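Local coordinates for putative glucarate dehydratase (Pseudomonas fluorescens, PDB 4IT1), which probably catalyses the magnesium-dependent dehydration of D-glucarate to 5-dehydro-4-deoxy-D-glucarate, as a member of the mandelate racemase/muconate lactonizing enzyme family, at residues L52-E57 against A78-V83; D298-S303 against A329-T334; P184-E189 against A200-E205. One frame throughout, in Å; residues are numbered along the deposited sequence.

Contact 1. Residues L52-E57 against A78-V83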
ATOM      1  N   LEU A  52     -28.437 -12.321   3.728  1.00 47.43           N
ATOM      2  CA  LEU A  52     -28.550 -10.878   3.930  1.00 45.59           C
ATOM      3  C   LEU A  52     -27.387 -10.097   3.318  1.00 58.57           C
ATOM      4  O   LEU A  52     -26.346 -10.671   2.982  1.00 54.39           O
ATOM      5  CB  LEU A  52     -28.652 -10.564   5.426  1.00 53.18           C
ATOM      6  CG  LEU A  52     -29.534 -11.482   6.287  1.00 55.51           C
ATOM      7  CD1 LEU A  52     -29.429 -11.119   7.765  1.00 45.89           C
ATOM      8  CD2 LEU A  52     -30.983 -11.462   5.813  1.00 44.98           C
ATOM      9  N   ARG A  53     -27.578  -8.784   3.188  1.00 55.26           N
ATOM     10  CA  ARG A  53     -26.624  -7.895   2.535  1.00 56.37           C
ATOM     11  C   ARG A  53     -27.108  -6.474   2.741  1.00 53.60           C
ATOM     12  O   ARG A  53     -28.294  -6.257   2.956  1.00 57.08           O
ATOM     13  CB  ARG A  53     -26.552  -8.197   1.029  1.00 62.95           C
ATOM     14  CG  ARG A  53     -25.228  -7.848   0.365  1.00 64.19           C
ATOM     15  CD  ARG A  53     -24.191  -8.952   0.548  1.00 65.48           C
ATOM     16  NE  ARG A  53     -22.856  -8.501   0.157  1.00 77.92           N
ATOM     17  CZ  ARG A  53     -21.723  -9.119   0.477  1.00 76.94           C
ATOM     18  NH1 ARG A  53     -21.740 -10.228   1.205  1.00 69.79           N
ATOM     19  NH2 ARG A  53     -20.564  -8.618   0.071  1.00 75.44           N
ATOM     20  N   SER A  54     -26.196  -5.511   2.686  1.00 58.32           N
ATOM     21  CA  SER A  54     -26.575  -4.106   2.772  1.00 61.67           C
ATOM     22  C   SER A  54     -26.033  -3.314   1.582  1.00 72.96           C
ATOM     23  O   SER A  54     -24.906  -3.544   1.130  1.00 69.77           O
ATOM     24  CB  SER A  54     -26.091  -3.494   4.080  1.00 56.86           C
ATOM     25  OG  SER A  54     -24.679  -3.482   4.126  1.00 66.74           O
ATOM     26  N   ILE A  55     -26.852  -2.387   1.088  1.00 72.56           N
ATOM     27  CA  ILE A  55     -26.531  -1.576  -0.083  1.00 54.24           C
ATOM     28  C   ILE A  55     -26.365  -0.121   0.346  1.00 57.49           C
ATOM     29  O   ILE A  55     -27.229   0.442   1.020  1.00 63.31           O
ATOM     30  CB  ILE A  55     -27.634  -1.688  -1.157  1.00 60.33           C
ATOM     31  CG1 ILE A  55     -28.057  -3.153  -1.365  1.00 55.87           C
ATOM     32  CG2 ILE A  55     -27.203  -1.028  -2.466  1.00 63.72           C
ATOM     33  CD1 ILE A  55     -27.050  -4.027  -2.086  1.00 65.28           C
ATOM     34  N   ILE A  56     -25.241   0.474  -0.039  1.00 63.30           N
ATOM     35  CA  ILE A  56     -24.915   1.850   0.326  1.00 63.83           C
ATOM     36  C   ILE A  56     -25.047   2.788  -0.883  1.00 73.86           C
ATOM     37  O   ILE A  56     -24.519   2.508  -1.957  1.00 75.60           O
ATOM     38  CB  ILE A  56     -23.484   1.954   0.914  1.00 60.60           C
ATOM     39  CG1 ILE A  56     -23.336   1.104   2.184  1.00 69.71           C
ATOM     40  CG2 ILE A  56     -23.130   3.398   1.234  1.00 50.37           C
ATOM     41  CD1 ILE A  56     -23.052  -0.364   1.936  1.00 68.03           C
ATOM     42  N   GLU A  57     -25.768   3.892  -0.694  1.00 82.24           N
ATOM     43  CA  GLU A  57     -25.861   4.965  -1.685  1.00 75.50           C
ATOM     44  C   GLU A  57     -25.248   6.236  -1.123  1.00 74.13           C
ATOM     45  O   GLU A  57     -25.589   6.660  -0.022  1.00 76.66           O
ATOM     46  CB  GLU A  57     -27.319   5.252  -2.039  1.00 88.51           C
ATOM     47  CG  GLU A  57     -27.710   4.965  -3.478  1.00 97.81           C
ATOM     48  CD  GLU A  57     -29.021   5.633  -3.884  1.00111.68           C
ATOM     49  OE1 GLU A  57     -29.351   5.596  -5.087  1.00111.59           O
ATOM     50  OE2 GLU A  57     -29.722   6.199  -3.014  1.00110.86           O
ATOM     51  N   ALA A  78     -26.108  -2.039  12.146  1.00 63.90           N
ATOM     52  CA  ALA A  78     -26.091  -1.116  13.278  1.00 68.29           C
ATOM     53  C   ALA A  78     -24.882  -0.193  13.229  1.00 66.80           C
ATOM     54  O   ALA A  78     -24.991   0.998  13.516  1.00 65.36           O
ATOM     55  CB  ALA A  78     -26.115  -1.894  14.586  1.00 73.15           C
ATOM     56  N   ILE A  79     -23.736  -0.759  12.855  1.00 74.21           N
ATOM     57  CA  ILE A  79     -22.498   0.001  12.705  1.00 66.15           C
ATOM     58  C   ILE A  79     -22.570   0.933  11.488  1.00 55.18           C
ATOM     59  O   ILE A  79     -22.276   2.123  11.596  1.00 46.14           O
ATOM     60  CB  ILE A  79     -21.268  -0.939  12.637  1.00 73.61           C
ATOM     61  CG1 ILE A  79     -21.009  -1.599  14.006  1.00 72.75           C
ATOM     62  CG2 ILE A  79     -20.032  -0.199  12.139  1.00 70.77           C
ATOM     63  CD1 ILE A  79     -20.519  -0.662  15.101  1.00 67.79           C
ATOM     64  N   GLN A  80     -22.976   0.386  10.344  1.00 55.26           N
ATOM     65  CA  GLN A  80     -23.156   1.172   9.120  1.00 57.47           C
ATOM     66  C   GLN A  80     -24.089   2.366   9.375  1.00 63.84           C
ATOM     67  O   GLN A  80     -23.756   3.504   9.032  1.00 63.96           O
ATOM     68  CB  GLN A  80     -23.690   0.288   7.978  1.00 53.00           C
ATOM     69  CG  GLN A  80     -22.732  -0.811   7.518  1.00 50.96           C
ATOM     70  CD  GLN A  80     -23.400  -1.830   6.609  1.00 66.67           C
ATOM     71  OE1 GLN A  80     -24.204  -1.472   5.748  1.00 84.87           O
ATOM     72  NE2 GLN A  80     -23.070  -3.109   6.793  1.00 56.24           N
ATOM     73  N   GLN A  81     -25.235   2.100  10.003  1.00 68.35           N
ATOM     74  CA  GLN A  81     -26.209   3.141  10.354  1.00 70.90           C
ATOM     75  C   GLN A  81     -25.601   4.239  11.231  1.00 62.68           C
ATOM     76  O   GLN A  81     -25.741   5.425  10.936  1.00 66.61           O
ATOM     77  CB  GLN A  81     -27.431   2.530  11.047  1.00 80.47           C
ATOM     78  CG  GLN A  81     -28.409   1.824  10.121  1.00 95.50           C
ATOM     79  CD  GLN A  81     -29.826   1.785  10.677  1.00117.41           C
ATOM     80  OE1 GLN A  81     -30.043   1.917  11.885  1.00122.14           O
ATOM     81  NE2 GLN A  81     -30.801   1.608   9.790  1.00115.14           N
ATOM     82  N   GLN A  82     -24.920   3.831  12.300  1.00 66.52           N
ATOM     83  CA  GLN A  82     -24.215   4.755  13.199  1.00 73.77           C
ATOM     84  C   GLN A  82     -23.273   5.704  12.453  1.00 76.49           C
ATOM     85  O   GLN A  82     -23.259   6.910  12.714  1.00 75.17           O
ATOM     86  CB  GLN A  82     -23.419   3.966  14.244  1.00 75.89           C
ATOM     87  CG  GLN A  82     -24.245   3.355  15.368  1.00 88.10           C
ATOM     88  CD  GLN A  82     -24.077   4.078  16.690  1.00 97.91           C
ATOM     89  OE1 GLN A  82     -23.816   3.453  17.720  1.00104.40           O
ATOM     90  NE2 GLN A  82     -24.222   5.402  16.671  1.00 97.62           N
ATOM     91  N   VAL A  83     -22.488   5.149  11.531  1.00 79.73           N
ATOM     92  CA  VAL A  83     -21.500   5.926  10.779  1.00 76.76           C
ATOM     93  C   VAL A  83     -22.179   6.806   9.728  1.00 69.24           C
ATOM     94  O   VAL A  83     -21.811   7.973   9.564  1.00 61.41           O
ATOM     95  CB  VAL A  83     -20.424   5.025  10.131  1.00 80.68           C
ATOM     96  CG1 VAL A  83     -19.409   5.864   9.368  1.00 89.84           C
ATOM     97  CG2 VAL A  83     -19.712   4.193  11.188  1.00 82.87           C
TER
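S54, on strand 50-60, and Q80, on helix 74-87, hold the nearest pair of CA atoms across the two segments, 8.9 Å apart and wide enough for the gap to be bridged by side chains. The setting is the N-terminal alpha+beta domain of the mandelate racemase/muconate lactonizing enzyme family, in which residues 50-60 form the central strand of a three-stranded antiparallel meander and a helix packs on one face of the sheet. The contact illustrates how a polar group can be buried under such a helix when a partner is supplied from the sheet. The hydroxyl of S54 donates to the side-chain amide of Q80, with OG 2.6 Å from OE1. It meets that oxygen in the carbonyl plane, on a lone pair, at a C=O...donor angle of 109°. On the serine side, OG sits between the backbone N and the carbonyl carbon (chi1 65°), which lifts it off the strand toward the helix. On the helix side, the chain of Q80 runs extended beyond CG and carries its amide down to the sheet. The backbone O of Y71, just beyond strand 65-70, is hydrogen-bonded to Q80 NE2, so both ends of the amide have a partner and its rotation is likely to be restrained. R53 and I55 point away from the helix; on that opposite side of the strand, R53 pairs with E69 and reaches S350 at the start of helix 348-360, while I55 packs on L411 of helix 408-421. An apolar neighbour completes the site beside S54: the side chain of I56 crosses that of Q80 at about a right angle, placing its CD1 methyl 4.1 Å from Q80 OE1.

Contact 2. Residues D298-S303 against A329-T334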
ATOM      1  N   ASP A 298      -2.160  -8.224  11.109  1.00 44.55           N
ATOM      2  CA  ASP A 298      -1.449  -8.862  12.218  1.00 44.99           C
ATOM      3  C   ASP A 298      -1.297 -10.356  11.978  1.00 37.17           C
ATOM      4  O   ASP A 298      -0.239 -10.925  12.223  1.00 39.38           O
ATOM      5  CB  ASP A 298      -2.168  -8.605  13.546  1.00 49.06           C
ATOM      6  CG  ASP A 298      -2.308  -7.130  13.852  1.00 51.34           C
ATOM      7  OD1 ASP A 298      -1.291  -6.403  13.797  1.00 62.39           O
ATOM      8  OD2 ASP A 298      -3.438  -6.693  14.147  1.00 71.76           O
ATOM      9  N   GLU A 299      -2.355 -10.981  11.480  1.00 38.01           N
ATOM     10  CA  GLU A 299      -2.306 -12.391  11.099  1.00 42.80           C
ATOM     11  C   GLU A 299      -1.273 -12.637   9.994  1.00 42.03           C
ATOM     12  O   GLU A 299      -0.586 -13.671   9.999  1.00 40.69           O
ATOM     13  CB  GLU A 299      -3.698 -12.880  10.692  1.00 42.45           C
ATOM     14  CG  GLU A 299      -4.687 -12.908  11.859  1.00 47.61           C
ATOM     15  CD  GLU A 299      -6.103 -13.304  11.452  1.00 58.10           C
ATOM     16  OE1 GLU A 299      -7.009 -13.248  12.316  1.00 57.38           O
ATOM     17  OE2 GLU A 299      -6.324 -13.667  10.273  1.00 55.39           O
ATOM     18  N   PHE A 300      -1.154 -11.681   9.067  1.00 42.05           N
ATOM     19  CA  PHE A 300      -0.173 -11.758   7.979  1.00 40.54           C
ATOM     20  C   PHE A 300       1.241 -11.854   8.564  1.00 42.05           C
ATOM     21  O   PHE A 300       2.006 -12.736   8.177  1.00 43.01           O
ATOM     22  CB  PHE A 300      -0.307 -10.553   7.036  1.00 38.51           C
ATOM     23  CG  PHE A 300       0.701 -10.529   5.902  1.00 44.35           C
ATOM     24  CD1 PHE A 300       1.996 -10.037   6.100  1.00 40.50           C
ATOM     25  CD2 PHE A 300       0.348 -10.970   4.627  1.00 43.16           C
ATOM     26  CE1 PHE A 300       2.915 -10.012   5.062  1.00 42.15           C
ATOM     27  CE2 PHE A 300       1.261 -10.941   3.580  1.00 40.00           C
ATOM     28  CZ  PHE A 300       2.546 -10.462   3.797  1.00 43.17           C
ATOM     29  N   ARG A 301       1.554 -10.960   9.507  1.00 38.34           N
ATOM     30  CA  ARG A 301       2.842 -10.925  10.212  1.00 38.47           C
ATOM     31  C   ARG A 301       3.149 -12.249  10.910  1.00 39.51           C
ATOM     32  O   ARG A 301       4.267 -12.763  10.824  1.00 40.78           O
ATOM     33  CB  ARG A 301       2.859  -9.762  11.238  1.00 40.35           C
ATOM     34  CG  ARG A 301       4.146  -9.611  12.060  1.00 43.00           C
ATOM     35  CD  ARG A 301       4.082  -8.510  13.124  1.00 39.23           C
ATOM     36  NE  ARG A 301       3.100  -8.831  14.166  1.00 57.76           N
ATOM     37  CZ  ARG A 301       1.898  -8.260  14.307  1.00 62.95           C
ATOM     38  NH1 ARG A 301       1.491  -7.294  13.484  1.00 65.52           N
ATOM     39  NH2 ARG A 301       1.092  -8.652  15.286  1.00 59.18           N
ATOM     40  N   ARG A 302       2.165 -12.785  11.621  1.00 38.80           N
ATOM     41  CA  ARG A 302       2.364 -14.036  12.349  1.00 42.42           C
ATOM     42  C   ARG A 302       2.494 -15.210  11.372  1.00 40.91           C
ATOM     43  O   ARG A 302       3.241 -16.150  11.629  1.00 37.84           O
ATOM     44  CB  ARG A 302       1.245 -14.274  13.378  1.00 40.48           C
ATOM     45  CG  ARG A 302       1.232 -13.256  14.525  1.00 45.60           C
ATOM     46  CD  ARG A 302       0.360 -13.689  15.704  1.00 44.94           C
ATOM     47  NE  ARG A 302      -1.076 -13.669  15.407  1.00 44.77           N
ATOM     48  CZ  ARG A 302      -1.882 -12.608  15.528  1.00 45.96           C
ATOM     49  NH1 ARG A 302      -1.422 -11.432  15.949  1.00 46.89           N
ATOM     50  NH2 ARG A 302      -3.169 -12.731  15.231  1.00 36.35           N
ATOM     51  N   SER A 303       1.789 -15.146  10.247  1.00 39.37           N
ATOM     52  CA  SER A 303       1.889 -16.214   9.242  1.00 42.90           C
ATOM     53  C   SER A 303       3.274 -16.245   8.629  1.00 43.35           C
ATOM     54  O   SER A 303       3.869 -17.307   8.465  1.00 40.29           O
ATOM     55  CB  SER A 303       0.861 -16.039   8.129  1.00 47.91           C
ATOM     56  OG  SER A 303       0.884 -17.162   7.271  1.00 52.11           O
ATOM     57  N   ALA A 329      -1.670  -6.909  -1.502  1.00 45.77           N
ATOM     58  CA  ALA A 329      -1.086  -7.555  -2.689  1.00 44.95           C
ATOM     59  C   ALA A 329       0.424  -7.296  -2.763  1.00 37.31           C
ATOM     60  O   ALA A 329       1.212  -8.209  -3.016  1.00 41.23           O
ATOM     61  CB  ALA A 329      -1.781  -7.094  -3.963  1.00 43.20           C
ATOM     62  N   LYS A 330       0.803  -6.049  -2.511  1.00 34.82           N
ATOM     63  CA  LYS A 330       2.196  -5.626  -2.498  1.00 38.51           C
ATOM     64  C   LYS A 330       2.990  -6.347  -1.412  1.00 47.82           C
ATOM     65  O   LYS A 330       4.161  -6.706  -1.613  1.00 49.16           O
ATOM     66  CB  LYS A 330       2.268  -4.109  -2.300  1.00 42.63           C
ATOM     67  CG  LYS A 330       3.664  -3.509  -2.320  1.00 49.21           C
ATOM     68  CD  LYS A 330       4.338  -3.719  -3.666  1.00 54.44           C
ATOM     69  CE  LYS A 330       5.711  -3.076  -3.683  1.00 62.85           C
ATOM     70  NZ  LYS A 330       6.479  -3.480  -4.889  1.00 72.13           N
ATOM     71  N   MET A 331       2.346  -6.563  -0.266  1.00 47.19           N
ATOM     72  CA  MET A 331       2.981  -7.246   0.860  1.00 42.71           C
ATOM     73  C   MET A 331       3.201  -8.717   0.554  1.00 39.01           C
ATOM     74  O   MET A 331       4.249  -9.262   0.886  1.00 39.05           O
ATOM     75  CB  MET A 331       2.166  -7.084   2.145  1.00 45.92           C
ATOM     76  CG  MET A 331       2.281  -5.703   2.773  1.00 43.91           C
ATOM     77  SD  MET A 331       1.488  -5.571   4.396  1.00 57.82           S
ATOM     78  CE  MET A 331       2.684  -6.353   5.468  1.00 50.46           C
ATOM     79  N   CYS A 332       2.218  -9.349  -0.079  1.00 39.29           N
ATOM     80  CA  CYS A 332       2.361 -10.732  -0.531  1.00 47.50           C
ATOM     81  C   CYS A 332       3.530 -10.867  -1.501  1.00 45.43           C
ATOM     82  O   CYS A 332       4.338 -11.794  -1.387  1.00 41.12           O
ATOM     83  CB  CYS A 332       1.085 -11.215  -1.209  1.00 50.37           C
ATOM     84  SG  CYS A 332      -0.310 -11.416  -0.084  1.00 48.04           S
ATOM     85  N   ASP A 333       3.609  -9.930  -2.448  1.00 44.81           N
ATOM     86  CA  ASP A 333       4.711  -9.879  -3.407  1.00 49.78           C
ATOM     87  C   ASP A 333       6.042  -9.789  -2.670  1.00 44.74           C
ATOM     88  O   ASP A 333       7.006 -10.449  -3.043  1.00 50.42           O
ATOM     89  CB  ASP A 333       4.558  -8.687  -4.357  1.00 55.61           C
ATOM     90  CG  ASP A 333       5.658  -8.634  -5.422  1.00 59.32           C
ATOM     91  OD1 ASP A 333       5.620  -9.440  -6.372  1.00 53.67           O
ATOM     92  OD2 ASP A 333       6.558  -7.777  -5.311  1.00 51.91           O
ATOM     93  N   THR A 334       6.075  -8.986  -1.613  1.00 45.28           N
ATOM     94  CA  THR A 334       7.292  -8.751  -0.850  1.00 42.74           C
ATOM     95  C   THR A 334       7.741 -10.001  -0.106  1.00 48.07           C
ATOM     96  O   THR A 334       8.943 -10.260   0.020  1.00 46.15           O
ATOM     97  CB  THR A 334       7.095  -7.581   0.115  1.00 41.92           C
ATOM     98  OG1 THR A 334       6.837  -6.404  -0.651  1.00 47.15           O
ATOM     99  CG2 THR A 334       8.315  -7.349   0.978  1.00 42.74           C
TER
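F300 reaches from helix 297-306 to M331 and C332 on helix 322-334, and its ring is met on a face and at its edge. Over the face lies the thioether of M331, a distant Met-aromatic contact in which SD stands 4.9 Å from the centroid of the F300 ring and 19° off its normal. A bend at the last torsion of M331 (chi3 78°) brings the methyl over the CD1-CE1 side of the face, with CE 3.7 Å from F300 CE1. At the ring edge, F300 CZ comes within 3.6 Å of the backbone O of M331, while C332 SG lies 4.0 Å from F300 CE2, a sulfur-aromatic contact near the ring plane. F300 holds CG anti to its backbone N (chi1 178°), which projects the phenyl across the interhelical gap. Farther out, F335 meets the same ring nearly perpendicularly, and M331 packs on M331 of the second subunit. Next to F300, R301 turns its end away from helix 322-334; its NH1 makes a salt bridge of 2.9 Å to the anti lone pair of D298 OD1, one turn back, and also bonds T334 O of the second subunit, tying this surface to the dimer interface. Within the barrel domain, helix 297-306 follows strand 288-290, and helix 322-334 runs between strands 311-314 and 338-341; these three strands are parallel neighbours, and the two helices pack side by side.

Contact 3. Residues P184-E189 against A200-E205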
ATOM      1  N   PRO A 184     -38.470 -24.829  -5.054  1.00 76.51           N
ATOM      2  CA  PRO A 184     -37.076 -25.286  -5.104  1.00 85.03           C
ATOM      3  C   PRO A 184     -36.299 -24.715  -6.299  1.00 91.15           C
ATOM      4  O   PRO A 184     -36.869 -24.520  -7.378  1.00 91.77           O
ATOM      5  CB  PRO A 184     -37.216 -26.804  -5.243  1.00 72.52           C
ATOM      6  CG  PRO A 184     -38.492 -27.117  -4.550  1.00 79.35           C
ATOM      7  CD  PRO A 184     -39.402 -25.950  -4.822  1.00 80.45           C
ATOM      8  N   ASP A 185     -35.008 -24.449  -6.088  1.00 95.24           N
ATOM      9  CA  ASP A 185     -34.106 -23.958  -7.139  1.00 84.66           C
ATOM     10  C   ASP A 185     -33.991 -24.984  -8.268  1.00 77.10           C
ATOM     11  O   ASP A 185     -34.269 -26.169  -8.067  1.00 68.08           O
ATOM     12  CB  ASP A 185     -32.720 -23.630  -6.550  1.00 75.60           C
ATOM     13  CG  ASP A 185     -31.966 -24.876  -6.067  1.00 79.24           C
ATOM     14  OD1 ASP A 185     -31.561 -25.706  -6.905  1.00 73.31           O
ATOM     15  OD2 ASP A 185     -31.763 -25.024  -4.844  1.00 86.96           O
ATOM     16  N   ASN A 186     -33.571 -24.532  -9.447  1.00 80.64           N
ATOM     17  CA  ASN A 186     -33.465 -25.411 -10.621  1.00 82.08           C
ATOM     18  C   ASN A 186     -32.243 -26.349 -10.652  1.00 84.63           C
ATOM     19  O   ASN A 186     -32.176 -27.252 -11.499  1.00 72.27           O
ATOM     20  CB  ASN A 186     -33.561 -24.594 -11.921  1.00 80.60           C
ATOM     21  CG  ASN A 186     -32.912 -23.222 -11.808  1.00 90.60           C
ATOM     22  OD1 ASN A 186     -31.924 -23.038 -11.094  1.00 94.34           O
ATOM     23  ND2 ASN A 186     -33.472 -22.247 -12.516  1.00 81.85           N
ATOM     24  N   TRP A 187     -31.302 -26.142  -9.722  1.00 75.53           N
ATOM     25  CA  TRP A 187     -30.037 -26.904  -9.669  1.00 61.66           C
ATOM     26  C   TRP A 187     -30.203 -28.390  -9.325  1.00 57.36           C
ATOM     27  O   TRP A 187     -29.419 -29.228  -9.778  1.00 50.98           O
ATOM     28  CB  TRP A 187     -29.047 -26.271  -8.671  1.00 61.98           C
ATOM     29  CG  TRP A 187     -28.613 -24.863  -8.992  1.00 52.79           C
ATOM     30  CD1 TRP A 187     -29.221 -23.703  -8.598  1.00 52.85           C
ATOM     31  CD2 TRP A 187     -27.470 -24.473  -9.764  1.00 51.58           C
ATOM     32  NE1 TRP A 187     -28.537 -22.615  -9.088  1.00 46.22           N
ATOM     33  CE2 TRP A 187     -27.454 -23.061  -9.802  1.00 49.00           C
ATOM     34  CE3 TRP A 187     -26.464 -25.184 -10.441  1.00 51.29           C
ATOM     35  CZ2 TRP A 187     -26.468 -22.342 -10.489  1.00 60.70           C
ATOM     36  CZ3 TRP A 187     -25.482 -24.470 -11.114  1.00 57.43           C
ATOM     37  CH2 TRP A 187     -25.494 -23.062 -11.135  1.00 57.25           C
ATOM     38  N   GLY A 188     -31.206 -28.719  -8.515  1.00 63.71           N
ATOM     39  CA  GLY A 188     -31.360 -30.089  -8.018  1.00 66.12           C
ATOM     40  C   GLY A 188     -30.320 -30.401  -6.952  1.00 74.28           C
ATOM     41  O   GLY A 188     -29.560 -29.521  -6.537  1.00 71.36           O
ATOM     42  N   GLU A 189     -30.277 -31.654  -6.507  1.00 69.45           N
ATOM     43  CA  GLU A 189     -29.350 -32.041  -5.456  1.00 74.34           C
ATOM     44  C   GLU A 189     -27.965 -32.357  -6.014  1.00 80.80           C
ATOM     45  O   GLU A 189     -27.808 -32.667  -7.198  1.00 75.29           O
ATOM     46  CB  GLU A 189     -29.901 -33.201  -4.613  1.00 69.94           C
ATOM     47  CG  GLU A 189     -29.730 -34.592  -5.203  1.00 76.36           C
ATOM     48  CD  GLU A 189     -29.992 -35.702  -4.196  1.00 80.36           C
ATOM     49  OE1 GLU A 189     -30.711 -35.460  -3.200  1.00 81.07           O
ATOM     50  OE2 GLU A 189     -29.481 -36.824  -4.401  1.00 84.94           O
ATOM     51  N   ALA A 200     -20.946 -28.459 -12.384  1.00 63.41           N
ATOM     52  CA  ALA A 200     -19.838 -27.716 -12.991  1.00 68.98           C
ATOM     53  C   ALA A 200     -20.098 -27.466 -14.474  1.00 68.30           C
ATOM     54  O   ALA A 200     -19.974 -26.331 -14.952  1.00 67.42           O
ATOM     55  CB  ALA A 200     -18.522 -28.459 -12.797  1.00 60.61           C
ATOM     56  N   ALA A 201     -20.467 -28.531 -15.185  1.00 67.99           N
ATOM     57  CA  ALA A 201     -20.824 -28.444 -16.601  1.00 70.76           C
ATOM     58  C   ALA A 201     -21.799 -27.297 -16.844  1.00 66.28           C
ATOM     59  O   ALA A 201     -21.572 -26.467 -17.730  1.00 71.92           O
ATOM     60  CB  ALA A 201     -21.404 -29.761 -17.093  1.00 66.73           C
ATOM     61  N   ARG A 202     -22.854 -27.231 -16.031  1.00 63.26           N
ATOM     62  CA  ARG A 202     -23.833 -26.157 -16.136  1.00 64.58           C
ATOM     63  C   ARG A 202     -23.173 -24.789 -16.066  1.00 64.46           C
ATOM     64  O   ARG A 202     -23.486 -23.905 -16.865  1.00 68.28           O
ATOM     65  CB  ARG A 202     -24.908 -26.280 -15.059  1.00 67.91           C
ATOM     66  CG  ARG A 202     -25.790 -25.046 -14.960  1.00 68.53           C
ATOM     67  CD  ARG A 202     -27.010 -25.292 -14.092  1.00 75.54           C
ATOM     68  NE  ARG A 202     -27.712 -24.043 -13.800  1.00 78.62           N
ATOM     69  CZ  ARG A 202     -28.937 -23.973 -13.285  1.00 79.33           C
ATOM     70  NH1 ARG A 202     -29.608 -25.089 -13.004  1.00 67.65           N
ATOM     71  NH2 ARG A 202     -29.495 -22.788 -13.057  1.00 64.24           N
ATOM     72  N   MET A 203     -22.254 -24.631 -15.114  1.00 65.83           N
ATOM     73  CA  MET A 203     -21.579 -23.353 -14.882  1.00 68.30           C
ATOM     74  C   MET A 203     -20.594 -23.006 -15.990  1.00 64.69           C
ATOM     75  O   MET A 203     -20.542 -21.859 -16.445  1.00 55.45           O
ATOM     76  CB  MET A 203     -20.844 -23.371 -13.539  1.00 75.82           C
ATOM     77  CG  MET A 203     -21.743 -23.247 -12.323  1.00 82.46           C
ATOM     78  SD  MET A 203     -20.775 -23.082 -10.812  1.00 81.45           S
ATOM     79  CE  MET A 203     -22.068 -22.802  -9.612  1.00 82.18           C
ATOM     80  N   ILE A 204     -19.802 -24.000 -16.398  1.00 71.20           N
ATOM     81  CA  ILE A 204     -18.832 -23.844 -17.489  1.00 79.03           C
ATOM     82  C   ILE A 204     -19.527 -23.486 -18.811  1.00 77.75           C
ATOM     83  O   ILE A 204     -19.107 -22.556 -19.496  1.00 77.33           O
ATOM     84  CB  ILE A 204     -17.919 -25.089 -17.635  1.00 82.31           C
ATOM     85  CG1 ILE A 204     -17.056 -25.260 -16.375  1.00 73.49           C
ATOM     86  CG2 ILE A 204     -17.048 -24.983 -18.886  1.00 84.90           C
ATOM     87  CD1 ILE A 204     -16.257 -26.544 -16.315  1.00 66.36           C
ATOM     88  N   GLU A 205     -20.594 -24.215 -19.146  1.00 80.78           N
ATOM     89  CA  GLU A 205     -21.440 -23.892 -20.302  1.00 81.75           C
ATOM     90  C   GLU A 205     -21.944 -22.442 -20.261  1.00 81.01           C
ATOM     91  O   GLU A 205     -21.842 -21.717 -21.255  1.00 80.53           O
ATOM     92  CB  GLU A 205     -22.612 -24.890 -20.407  1.00 89.61           C
ATOM     93  CG  GLU A 205     -23.897 -24.371 -21.059  1.00105.76           C
ATOM     94  CD  GLU A 205     -23.828 -24.287 -22.578  1.00123.45           C
ATOM     95  OE1 GLU A 205     -24.328 -23.288 -23.143  1.00115.91           O
ATOM     96  OE2 GLU A 205     -23.286 -25.219 -23.213  1.00128.82           O
TER
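W187 and R202 stack face to face where the loop between strand 163-170 and helix 193-207 folds back on the helix that follows it, at the periphery of the enolase-type barrel domain. The principal interaction is cation-pi: the guanidinium lies nearly flat on the indole, with R202 CZ 3.8 Å from the centroid of the six-membered ring of W187 and 7° off its normal. An arginine chain extended from CG to NE reaches straight out from the helix, and its aliphatic part shares the stack, CD approaching W187 CZ3 to 3.4 Å. Apolar contact comes next. M203, one residue along the helix, brings its CE to 3.8 Å from W187 CH2, its extended chain crossing the indole at about a right angle; M203 also packs on L170 of the strand, and W374 meets both M203 and the tryptophan ring. A leucine in place of W187 would probably leave the guanidinium of R202 without its flat aromatic bed and open a gap beside the methyl of M203. Polar contacts hold the loop and the arginine. D185 OD1 makes weak bonds to the backbone N of W187 and of G188, while D185 OD2 forms a salt bridge with K173, whose NZ also bonds G188 O. Across the interface, the hydrogen bond from R202 NH2 to N186 OD1, at 3.1 Å, arrives from above the amide plane, 68° out of it, and misses the oxygen's lone pairs.

Followed from the N terminus, the contacts close three separate loops in series, and none nests in or crosses another. Contact 1 comes first, closing a 20-residue excursion through strand 65-70 and tying the meander to its helix in the N-terminal domain. Contact 3 follows, joined by only ten intervening residues, and pins the loop after strand 163-170 to helix 193-207. Contact 2 is last, spanning 25 residues that include strand 311-314 and linking two helices at the dimer-facing surface of the barrel. Contacts 2 and 3 lie on opposite sides of the chain's centre, their own centres about 37 Å apart, and none of the three touches another.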